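Local coordinates for prephenate dehydrogenase (Aquifex aeolicus, PDB 2G5C), which probably catalyses the NAD+-dependent oxidative decarboxylation of prephenate to 3-(4-hydroxyphenyl)pyruvate, a step in tyrosine biosynthesis, at residues Q2-V7 / S23-K28; A90-Q95 / N108-R113; G138-L143 / V167-S172. All coordinates share one frame; numbering follows the deposited sequence.

Contact 1: residues Q2-V7 / S23-K28; sequences QNVLIV and SGFKGK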
loop_
_atom_site.group_PDB
_atom_site.type_symbol
_atom_site.label_atom_id
_atom_site.label_comp_id
_atom_site.label_asym_id
_atom_site.label_seq_id
_atom_site.Cartn_x
_atom_site.Cartn_y
_atom_site.Cartn_z
ATOM N N GLN A 2 23.975 20.309 -26.990
ATOM C CA GLN A 2 23.373 20.357 -28.319
ATOM C C GLN A 2 23.317 18.943 -28.887
ATOM O O GLN A 2 22.475 18.629 -29.728
ATOM C CB GLN A 2 24.172 21.269 -29.250
ATOM C CG GLN A 2 23.309 22.304 -29.962
ATOM C CD GLN A 2 22.512 23.165 -28.992
ATOM O OE1 GLN A 2 21.583 22.691 -28.337
ATOM N NE2 GLN A 2 22.881 24.436 -28.890
ATOM N N ASN A 3 24.229 18.098 -28.423
ATOM C CA ASN A 3 24.267 16.698 -28.831
ATOM C C ASN A 3 23.927 15.880 -27.591
ATOM O O ASN A 3 24.811 15.496 -26.823
ATOM C CB ASN A 3 25.654 16.309 -29.339
ATOM C CG ASN A 3 25.960 16.898 -30.697
ATOM O OD1 ASN A 3 25.199 16.715 -31.646
ATOM N ND2 ASN A 3 27.080 17.608 -30.801
ATOM N N VAL A 4 22.638 15.633 -27.393
ATOM C CA VAL A 4 22.176 14.875 -26.238
ATOM C C VAL A 4 22.200 13.377 -26.509
ATOM O O VAL A 4 21.685 12.916 -27.525
ATOM C CB VAL A 4 20.734 15.275 -25.851
ATOM C CG1 VAL A 4 20.237 14.397 -24.703
ATOM C CG2 VAL A 4 20.687 16.745 -25.469
ATOM N N LEU A 5 22.796 12.623 -25.590
ATOM C CA LEU A 5 22.862 11.175 -25.728
ATOM C C LEU A 5 22.071 10.482 -24.628
ATOM O O LEU A 5 22.365 10.643 -23.443
ATOM C CB LEU A 5 24.308 10.682 -25.669
ATOM C CG LEU A 5 24.418 9.151 -25.691
ATOM C CD1 LEU A 5 23.936 8.624 -27.034
ATOM C CD2 LEU A 5 25.854 8.723 -25.430
ATOM N N ILE A 6 21.071 9.712 -25.030
ATOM C CA ILE A 6 20.260 8.964 -24.082
ATOM C C ILE A 6 20.846 7.556 -24.021
ATOM O O ILE A 6 20.815 6.832 -25.015
ATOM C CB ILE A 6 18.791 8.843 -24.553
ATOM C CG1 ILE A 6 18.147 10.228 -24.666
ATOM C CG2 ILE A 6 18.019 7.930 -23.598
ATOM C CD1 ILE A 6 18.034 10.990 -23.362
ATOM N N VAL A 7 21.406 7.181 -22.876
ATOM C CA VAL A 7 21.960 5.837 -22.716
ATOM C C VAL A 7 20.887 5.002 -22.032
ATOM O O VAL A 7 20.552 5.234 -20.869
ATOM C CB VAL A 7 23.241 5.835 -21.856
ATOM C CG1 VAL A 7 23.596 4.409 -21.461
ATOM C CG2 VAL A 7 24.400 6.459 -22.646
ATOM N N SER A 23 9.859 20.824 -24.050
ATOM C CA SER A 23 10.395 21.998 -23.375
ATOM C C SER A 23 10.991 22.999 -24.356
ATOM O O SER A 23 11.404 24.090 -23.962
ATOM C CB SER A 23 11.448 21.586 -22.343
ATOM O OG SER A 23 10.843 20.903 -21.256
ATOM N N GLY A 24 11.041 22.621 -25.631
ATOM C CA GLY A 24 11.567 23.517 -26.647
ATOM C C GLY A 24 12.938 23.196 -27.215
ATOM O O GLY A 24 13.470 23.967 -28.013
ATOM N N PHE A 25 13.516 22.067 -26.817
ATOM C CA PHE A 25 14.835 21.686 -27.315
ATOM C C PHE A 25 14.809 21.552 -28.835
ATOM O O PHE A 25 13.885 20.968 -29.399
ATOM C CB PHE A 25 15.275 20.361 -26.690
ATOM C CG PHE A 25 16.713 20.012 -26.954
ATOM C CD1 PHE A 25 17.739 20.801 -26.440
ATOM C CD2 PHE A 25 17.044 18.890 -27.707
ATOM C CE1 PHE A 25 19.077 20.476 -26.671
ATOM C CE2 PHE A 25 18.376 18.555 -27.944
ATOM C CZ PHE A 25 19.394 19.350 -27.425
ATOM N N LYS A 26 15.829 22.092 -29.494
ATOM C CA LYS A 26 15.911 22.035 -30.950
ATOM C C LYS A 26 17.164 21.303 -31.425
ATOM O O LYS A 26 17.358 21.103 -32.625
ATOM C CB LYS A 26 15.900 23.455 -31.530
ATOM C CG LYS A 26 14.646 24.267 -31.207
ATOM C CD LYS A 26 13.413 23.677 -31.880
ATOM C CE LYS A 26 12.167 24.504 -31.596
ATOM N NZ LYS A 26 11.818 24.516 -30.148
ATOM N N GLY A 27 18.010 20.903 -30.479
ATOM C CA GLY A 27 19.238 20.204 -30.821
ATOM C C GLY A 27 19.023 18.755 -31.208
ATOM O O GLY A 27 17.898 18.336 -31.471
ATOM N N LYS A 28 20.105 17.985 -31.246
ATOM C CA LYS A 28 20.030 16.573 -31.609
ATOM C C LYS A 28 19.947 15.666 -30.392
ATOM O O LYS A 28 20.615 15.896 -29.382
ATOM C CB LYS A 28 21.243 16.174 -32.455
ATOM C CG LYS A 28 21.119 16.527 -33.931
ATOM C CD LYS A 28 20.102 15.625 -34.616
ATOM C CE LYS A 28 19.803 16.084 -36.035
ATOM N NZ LYS A 28 19.185 17.441 -36.052
#

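Contact 2: residues A90-Q95 / N108-R113; sequences ATVTDQ and NILGKR. With NAD (nicotinamide-adenine-dinucleotide), chain E.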
loop_
_atom_site.group_PDB
_atom_site.type_symbol
_atom_site.label_atom_id
_atom_site.label_comp_id
_atom_site.label_asym_id
_atom_site.label_seq_id
_atom_site.Cartn_x
_atom_site.Cartn_y
_atom_site.Cartn_z
ATOM N N ALA A 90 32.396 17.155 -22.121
ATOM C CA ALA A 90 31.064 16.574 -21.967
ATOM C C ALA A 90 30.557 16.516 -20.524
ATOM O O ALA A 90 31.342 16.461 -19.576
ATOM C CB ALA A 90 31.041 15.167 -22.572
ATOM N N THR A 91 29.234 16.527 -20.378
ATOM C CA THR A 91 28.585 16.440 -19.070
ATOM C C THR A 91 27.816 15.128 -19.015
ATOM O O THR A 91 27.067 14.806 -19.938
ATOM C CB THR A 91 27.584 17.589 -18.848
ATOM O OG1 THR A 91 28.295 18.828 -18.743
ATOM C CG2 THR A 91 26.782 17.359 -17.568
ATOM N N VAL A 92 28.009 14.369 -17.941
ATOM C CA VAL A 92 27.331 13.086 -17.782
ATOM C C VAL A 92 26.555 13.039 -16.472
ATOM O O VAL A 92 27.123 13.251 -15.401
ATOM C CB VAL A 92 28.328 11.909 -17.787
ATOM C CG1 VAL A 92 27.575 10.590 -17.601
ATOM C CG2 VAL A 92 29.117 11.894 -19.089
ATOM N N THR A 93 25.258 12.751 -16.564
ATOM C CA THR A 93 24.410 12.673 -15.378
ATOM C C THR A 93 23.528 11.426 -15.509
ATOM O O THR A 93 23.495 10.807 -16.570
ATOM C CB THR A 93 23.562 13.975 -15.229
ATOM O OG1 THR A 93 22.918 13.998 -13.948
ATOM C CG2 THR A 93 22.525 14.077 -16.335
ATOM N N ASP A 94 22.829 11.038 -14.446
ATOM C CA ASP A 94 22.004 9.832 -14.519
ATOM C C ASP A 94 20.587 9.957 -13.948
ATOM O O ASP A 94 20.151 11.030 -13.521
ATOM C CB ASP A 94 22.729 8.669 -13.824
ATOM C CG ASP A 94 22.739 8.803 -12.294
ATOM O OD1 ASP A 94 23.136 9.877 -11.779
ATOM O OD2 ASP A 94 22.357 7.828 -11.606
ATOM N N GLN A 95 19.879 8.833 -13.963
ATOM C CA GLN A 95 18.514 8.738 -13.454
ATOM C C GLN A 95 18.413 7.585 -12.463
ATOM O O GLN A 95 17.337 7.310 -11.933
ATOM C CB GLN A 95 17.533 8.486 -14.605
ATOM C CG GLN A 95 17.307 9.679 -15.506
ATOM C CD GLN A 95 16.116 9.491 -16.429
ATOM O OE1 GLN A 95 16.241 8.954 -17.530
ATOM N NE2 GLN A 95 14.949 9.928 -15.973
ATOM N N ASN A 108 35.136 8.872 -10.076
ATOM C CA ASN A 108 36.499 8.374 -10.235
ATOM C C ASN A 108 36.775 7.880 -11.651
ATOM O O ASN A 108 37.933 7.769 -12.054
ATOM C CB ASN A 108 36.784 7.231 -9.253
ATOM C CG ASN A 108 36.793 7.687 -7.808
ATOM O OD1 ASN A 108 37.215 8.799 -7.501
ATOM N ND2 ASN A 108 36.345 6.817 -6.911
ATOM N N ILE A 109 35.715 7.584 -12.400
ATOM C CA ILE A 109 35.855 7.086 -13.765
ATOM C C ILE A 109 35.659 8.157 -14.833
ATOM O O ILE A 109 36.366 8.168 -15.844
ATOM C CB ILE A 109 34.852 5.944 -14.047
ATOM C CG1 ILE A 109 35.162 4.742 -13.156
ATOM C CG2 ILE A 109 34.920 5.538 -15.513
ATOM C CD1 ILE A 109 34.171 3.602 -13.298
ATOM N N LEU A 110 34.703 9.050 -14.616
ATOM C CA LEU A 110 34.417 10.101 -15.587
ATOM C C LEU A 110 35.020 11.446 -15.227
ATOM O O LEU A 110 35.102 12.340 -16.067
ATOM C CB LEU A 110 32.907 10.251 -15.760
ATOM C CG LEU A 110 32.199 9.009 -16.300
ATOM C CD1 LEU A 110 30.698 9.228 -16.271
ATOM C CD2 LEU A 110 32.684 8.719 -17.718
ATOM N N GLY A 111 35.428 11.596 -13.971
ATOM C CA GLY A 111 36.029 12.844 -13.536
ATOM C C GLY A 111 35.047 13.977 -13.315
ATOM O O GLY A 111 33.921 13.765 -12.860
ATOM N N LYS A 112 35.482 15.190 -13.642
ATOM C CA LYS A 112 34.670 16.391 -13.472
ATOM C C LYS A 112 33.413 16.389 -14.335
ATOM O O LYS A 112 32.568 17.273 -14.210
ATOM C CB LYS A 112 35.503 17.630 -13.804
ATOM C CG LYS A 112 36.762 17.774 -12.967
ATOM C CD LYS A 112 36.454 18.198 -11.533
ATOM C CE LYS A 112 35.887 19.613 -11.475
ATOM N NZ LYS A 112 35.804 20.136 -10.079
ATOM N N ARG A 113 33.289 15.400 -15.208
ATOM C CA ARG A 113 32.132 15.325 -16.089
ATOM C C ARG A 113 30.842 14.841 -15.432
ATOM O O ARG A 113 29.752 15.268 -15.811
ATOM C CB ARG A 113 32.451 14.429 -17.290
ATOM C CG ARG A 113 33.413 15.073 -18.275
ATOM C CD ARG A 113 33.785 14.143 -19.410
ATOM N NE ARG A 113 34.559 13.002 -18.937
ATOM C CZ ARG A 113 35.428 12.333 -19.684
ATOM N NH1 ARG A 113 35.638 12.691 -20.944
ATOM N NH2 ARG A 113 36.095 11.309 -19.170
HETATM P PA NAD E . 13.453 0.149 -19.003
HETATM O O1A NAD E . 12.220 0.740 -19.546
HETATM O O2A NAD E . 13.469 -1.358 -18.864
HETATM O O5B NAD E . 14.643 0.663 -19.928
HETATM C C5B NAD E . 15.956 0.257 -19.667
HETATM C C4B NAD E . 16.740 0.265 -20.967
HETATM O O4B NAD E . 18.021 -0.190 -20.617
HETATM C C3B NAD E . 16.205 -0.743 -22.009
HETATM O O3B NAD E . 15.817 -0.110 -23.222
HETATM C C2B NAD E . 17.360 -1.737 -22.152
HETATM O O2B NAD E . 17.498 -2.354 -23.414
HETATM C C1B NAD E . 18.509 -0.843 -21.751
HETATM N N9A NAD E . 19.798 -1.450 -21.373
HETATM C C8A NAD E . 20.049 -2.554 -20.592
HETATM N N7A NAD E . 21.378 -2.735 -20.517
HETATM C C5A NAD E . 21.988 -1.765 -21.236
HETATM C C6A NAD E . 23.324 -1.444 -21.519
HETATM N N6A NAD E . 24.316 -2.170 -21.035
HETATM N N1A NAD E . 23.614 -0.340 -22.323
HETATM C C2A NAD E . 22.588 0.446 -22.848
HETATM N N3A NAD E . 21.263 0.136 -22.574
HETATM C C4A NAD E . 20.985 -0.951 -21.781
HETATM O O3 NAD E . 13.829 0.782 -17.542
HETATM P PN NAD E . 13.389 2.229 -16.998
HETATM O O1N NAD E . 13.358 3.167 -18.136
HETATM O O2N NAD E . 12.115 2.062 -16.245
HETATM O O5D NAD E . 14.496 2.699 -15.920
HETATM C C5D NAD E . 15.835 2.949 -16.299
HETATM C C4D NAD E . 16.690 3.504 -15.137
HETATM O O4D NAD E . 15.972 4.518 -14.451
HETATM C C3D NAD E . 17.175 2.528 -14.056
HETATM O O3D NAD E . 18.577 2.727 -13.861
HETATM C C2D NAD E . 16.387 2.866 -12.800
HETATM O O2D NAD E . 17.136 2.674 -11.603
HETATM C C1D NAD E . 15.969 4.314 -13.053
HETATM N N1N NAD E . 14.634 4.732 -12.525
HETATM C C2N NAD E . 13.519 3.969 -12.868
HETATM C C3N NAD E . 12.253 4.332 -12.390
HETATM C C7N NAD E . 11.063 3.500 -12.771
HETATM O O7N NAD E . 9.841 3.881 -12.288
HETATM N N7N NAD E . 11.136 2.430 -13.542
HETATM C C4N NAD E . 12.132 5.479 -11.559
HETATM C C5N NAD E . 13.270 6.245 -11.217
HETATM C C6N NAD E . 14.526 5.856 -11.712
#

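Contact 3: residues G138-L143 / V167-S172; sequences GKKVIL and VVEYMS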
loop_
_atom_site.group_PDB
_atom_site.type_symbol
_atom_site.label_atom_id
_atom_site.label_comp_id
_atom_site.label_asym_id
_atom_site.label_seq_id
_atom_site.Cartn_x
_atom_site.Cartn_y
_atom_site.Cartn_z
ATOM N N GLY A 138 6.524 18.919 -12.225
ATOM C CA GLY A 138 6.198 19.076 -10.818
ATOM C C GLY A 138 6.862 18.069 -9.899
ATOM O O GLY A 138 6.913 18.272 -8.686
ATOM N N LYS A 139 7.369 16.982 -10.469
ATOM C CA LYS A 139 8.030 15.947 -9.680
ATOM C C LYS A 139 9.340 16.438 -9.067
ATOM O O LYS A 139 9.914 17.427 -9.515
ATOM C CB LYS A 139 8.308 14.716 -10.550
ATOM C CG LYS A 139 7.305 13.578 -10.396
ATOM C CD LYS A 139 5.920 13.936 -10.905
ATOM C CE LYS A 139 5.004 12.719 -10.845
ATOM N NZ LYS A 139 3.683 12.962 -11.487
ATOM N N LYS A 140 9.808 15.740 -8.039
ATOM C CA LYS A 140 11.056 16.111 -7.386
ATOM C C LYS A 140 12.235 15.465 -8.101
ATOM O O LYS A 140 12.106 14.389 -8.682
ATOM C CB LYS A 140 11.054 15.664 -5.923
ATOM C CG LYS A 140 9.956 16.281 -5.074
ATOM C CD LYS A 140 10.072 15.836 -3.623
ATOM C CE LYS A 140 8.933 16.389 -2.779
ATOM N NZ LYS A 140 9.041 15.995 -1.343
ATOM N N VAL A 141 13.379 16.140 -8.064
ATOM C CA VAL A 141 14.599 15.627 -8.672
ATOM C C VAL A 141 15.739 15.839 -7.687
ATOM O O VAL A 141 16.052 16.969 -7.308
ATOM C CB VAL A 141 14.935 16.345 -9.990
ATOM C CG1 VAL A 141 16.277 15.853 -10.514
ATOM C CG2 VAL A 141 13.849 16.078 -11.018
ATOM N N ILE A 142 16.351 14.740 -7.268
ATOM C CA ILE A 142 17.442 14.800 -6.311
ATOM C C ILE A 142 18.807 14.709 -6.983
ATOM O O ILE A 142 19.132 13.703 -7.620
ATOM C CB ILE A 142 17.350 13.650 -5.288
ATOM C CG1 ILE A 142 15.911 13.500 -4.782
ATOM C CG2 ILE A 142 18.299 13.912 -4.130
ATOM C CD1 ILE A 142 15.382 14.703 -4.041
ATOM N N LEU A 143 19.599 15.766 -6.846
ATOM C CA LEU A 143 20.943 15.775 -7.397
ATOM C C LEU A 143 21.845 15.566 -6.192
ATOM O O LEU A 143 21.582 16.105 -5.115
ATOM C CB LEU A 143 21.250 17.111 -8.085
ATOM C CG LEU A 143 20.354 17.444 -9.286
ATOM C CD1 LEU A 143 20.955 18.606 -10.065
ATOM C CD2 LEU A 143 20.224 16.220 -10.191
ATOM N N VAL A 167 11.546 19.691 -9.861
ATOM C CA VAL A 167 11.775 20.523 -8.683
ATOM C C VAL A 167 13.026 19.972 -8.008
ATOM O O VAL A 167 12.970 18.974 -7.291
ATOM C CB VAL A 167 10.582 20.451 -7.702
ATOM C CG1 VAL A 167 10.879 21.269 -6.453
ATOM C CG2 VAL A 167 9.327 20.970 -8.381
ATOM N N VAL A 168 14.151 20.637 -8.239
ATOM C CA VAL A 168 15.433 20.192 -7.715
ATOM C C VAL A 168 15.798 20.575 -6.284
ATOM O O VAL A 168 15.498 21.672 -5.810
ATOM C CB VAL A 168 16.574 20.665 -8.646
ATOM C CG1 VAL A 168 17.910 20.103 -8.180
ATOM C CG2 VAL A 168 16.276 20.239 -10.071
ATOM N N GLU A 169 16.459 19.636 -5.611
ATOM C CA GLU A 169 16.940 19.804 -4.247
ATOM C C GLU A 169 18.198 18.948 -4.157
ATOM O O GLU A 169 18.353 17.995 -4.924
ATOM C CB GLU A 169 15.886 19.341 -3.229
ATOM C CG GLU A 169 15.372 17.932 -3.435
ATOM C CD GLU A 169 14.272 17.563 -2.451
ATOM O OE1 GLU A 169 14.557 17.471 -1.236
ATOM O OE2 GLU A 169 13.118 17.369 -2.891
ATOM N N TYR A 170 19.098 19.281 -3.237
ATOM C CA TYR A 170 20.346 18.538 -3.107
ATOM C C TYR A 170 20.453 17.672 -1.862
ATOM O O TYR A 170 19.950 18.024 -0.802
ATOM C CB TYR A 170 21.547 19.494 -3.134
ATOM C CG TYR A 170 21.609 20.418 -4.334
ATOM C CD1 TYR A 170 21.128 20.015 -5.581
ATOM C CD2 TYR A 170 22.186 21.684 -4.231
ATOM C CE1 TYR A 170 21.218 20.846 -6.691
ATOM C CE2 TYR A 170 22.283 22.523 -5.335
ATOM C CZ TYR A 170 21.798 22.098 -6.561
ATOM O OH TYR A 170 21.894 22.921 -7.660
HETATM N N MSE A 171 21.138 16.541 -2.011
HETATM C CA MSE A 171 21.367 15.598 -0.922
HETATM C C MSE A 171 22.716 14.949 -1.164
HETATM O O MSE A 171 23.116 14.773 -2.310
HETATM C CB MSE A 171 20.312 14.486 -0.919
HETATM C CG MSE A 171 18.909 14.897 -0.539
HETATM SE SE MSE A 171 17.789 13.313 -0.385
HETATM C CE MSE A 171 18.593 12.515 1.160
ATOM N N SER A 172 23.423 14.588 -0.101
ATOM C CA SER A 172 24.699 13.923 -0.286
ATOM C C SER A 172 24.366 12.524 -0.800
ATOM O O SER A 172 23.250 12.034 -0.608
ATOM C CB SER A 172 25.456 13.810 1.034
ATOM O OG SER A 172 24.818 12.892 1.907
#

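Contact 1: residues Q2-V7 / S23-K28
Val-4 and Phe-25 meet in the first beta-alpha-beta unit of the Rossmann domain, where the chain leaves helix 11-22 and starts strand 28-32 beside strand 3-7. Two backbone bonds set the parallel register: Lys-28 N to Gln-2 O (2.9 Å) and Val-4 N to Lys-28 O (2.8 Å). They bracket Asn-3.

The Phe-25 ring carries the side-chain contact. Its CG is anti to the backbone N (chi1 -170°), and the far end of the ring reaches strand 3-7. Phe-25 CZ lies 3.5 Å from Val-4 CG2, the methyl beside the backbone N of Val-4. Gln-2 OE1 comes to 3.7 Å from Phe-25 CE1, the amide plane turned 41° from the ring. Gly-27 has no side chain, and its N sits over the centre of one Phe-25 ring face, 3.4 Å above the plane. Lys-28 O lies at the ring edge, in plane. Phe-25 also touches Leu-20, and Arg-21 NH1 bonds to the carbonyls of Phe-25 and Gly-27.

Gly-24 follows helix 11-22 and, with positive phi, completes a Schellman motif. Gly-24 O takes a 2.8 Å bond from Lys-26 NZ, which stands above the carbonyl plane.

Contact 2: residues A90-Q95 / N108-R113
The beta-alpha-beta unit of strand 91-94, helix 101-110 and strand 114-120 brings Val-92 against Leu-110 and Arg-113, in the nucleotide-binding domain. Val-92 CG1 meets Leu-110 CD1 at 3.7 Å, and the two side chains cross at about a right angle. CG1 is the branch anti to the backbone N of Val-92 (chi1 179°). Val-66 and Leu-86 also touch Val-92, and the contact is buried.

One backbone bond joins the segments. Val-92 N donates to Arg-113 O at 2.9 Å, in a nearly straight bond (177° at the hydrogen).

Gly-111, with positive phi, follows the helix. The Arg-113 side chain then folds back on the helix end. Its bend at chi3 (-66°) brings NE to 3.0 Å from Leu-110 O, in the carbonyl plane on a lone pair. A second bond, from Arg-113 NH2 to the same oxygen, is weak. Arg-113 NH1 bonds to Ser-87 O. An alanine here would probably leave Leu-110 O and Ser-87 O without these donors and open a gap beside Ala-90, whose CB lies 4.3 Å from Arg-113 CD.

At the other end of segment 90-95 the chain reaches the cofactor: Gln-95 O is 3.2 Å from C6N of the NAD nicotinamide ring.

Contact 3: residues G138-L143 / V167-S172
Val-141 and Val-168 pair in a parallel ladder between strands 140-143 and 167-170 of the Rossmann-type sheet. The ladder runs from Lys-140 with Val-167 to Leu-143 with Tyr-170. The strand axes are 32° apart. Five backbone bonds hold the register, from Val-167 N to Lys-139 O (2.8 Å) at one end to Met-171 N to Leu-143 O (3.2 Å) at the other.

The tight part lies around Ile-142. Its CD1 presses on Glu-169 CG at 3.3 Å. Glu-169 CG sits in the crowded position between its own backbone N and carbonyl carbon (chi1 54°). Ile-142 CG2, the branch anti to the backbone N, packs at 3.8 Å from CG of Met-171, a selenomethionine. Its SE is equally near that methyl. On the face of Val-141 and Val-168, Leu-143 CG meets Val-168 CG1 at 3.8 Å.

The looser part is toward Val-167 and Tyr-170, both exposed. Leu-143 is buried, but its CB meets CD1 of the exposed Tyr-170 at 3.8 Å. The Lys-140 chain is extended beyond CG, and its CD lies 3.5 Å from Glu-169 OE2. The charges come near without meeting: Lys-140 NZ stays 4.6 Å from Glu-169 OE2, beyond a salt bridge. Lys-210 of the second subunit packs on Lys-140 and its Tyr-211 on Glu-169.

Strand 167-170 is the outermost strand at this end of the sheet within the chain, and strand 140-143 lies between it and the antiparallel strand 114-120. Helix 151-163 covers the face of Val-141 and Leu-143 with Trp-161. On the other face, helix 173-201 places His-176 on Ile-142 and Val-179 on Met-171. That helix starts at its N-cap Ser-172, whose OG bonds to Leu-175 N.

All three contacts reach one sheet, in series along the chain. Contacts 1 and 2 have centres about 17 Å apart, with strand 65-68 between strands 3-7 and 91-94. Contacts 2 and 3 are about 18 Å apart between centres and about 5 Å between nearest atoms, with strand 114-120 between their strands. Contacts 1 and 3 are about 21 Å apart between centres. NAD lies against Gln-95, beyond the residues that pack in contact 2. Contact 1 is away from the site, but strand 3-7 leads toward Phe-11 and Met-12, whose backbone N atoms bind NAD. In contact 3 the Lys-139 side chain is about 9 Å from NAD and about 3 Å from that of NAD-binding Ala-121.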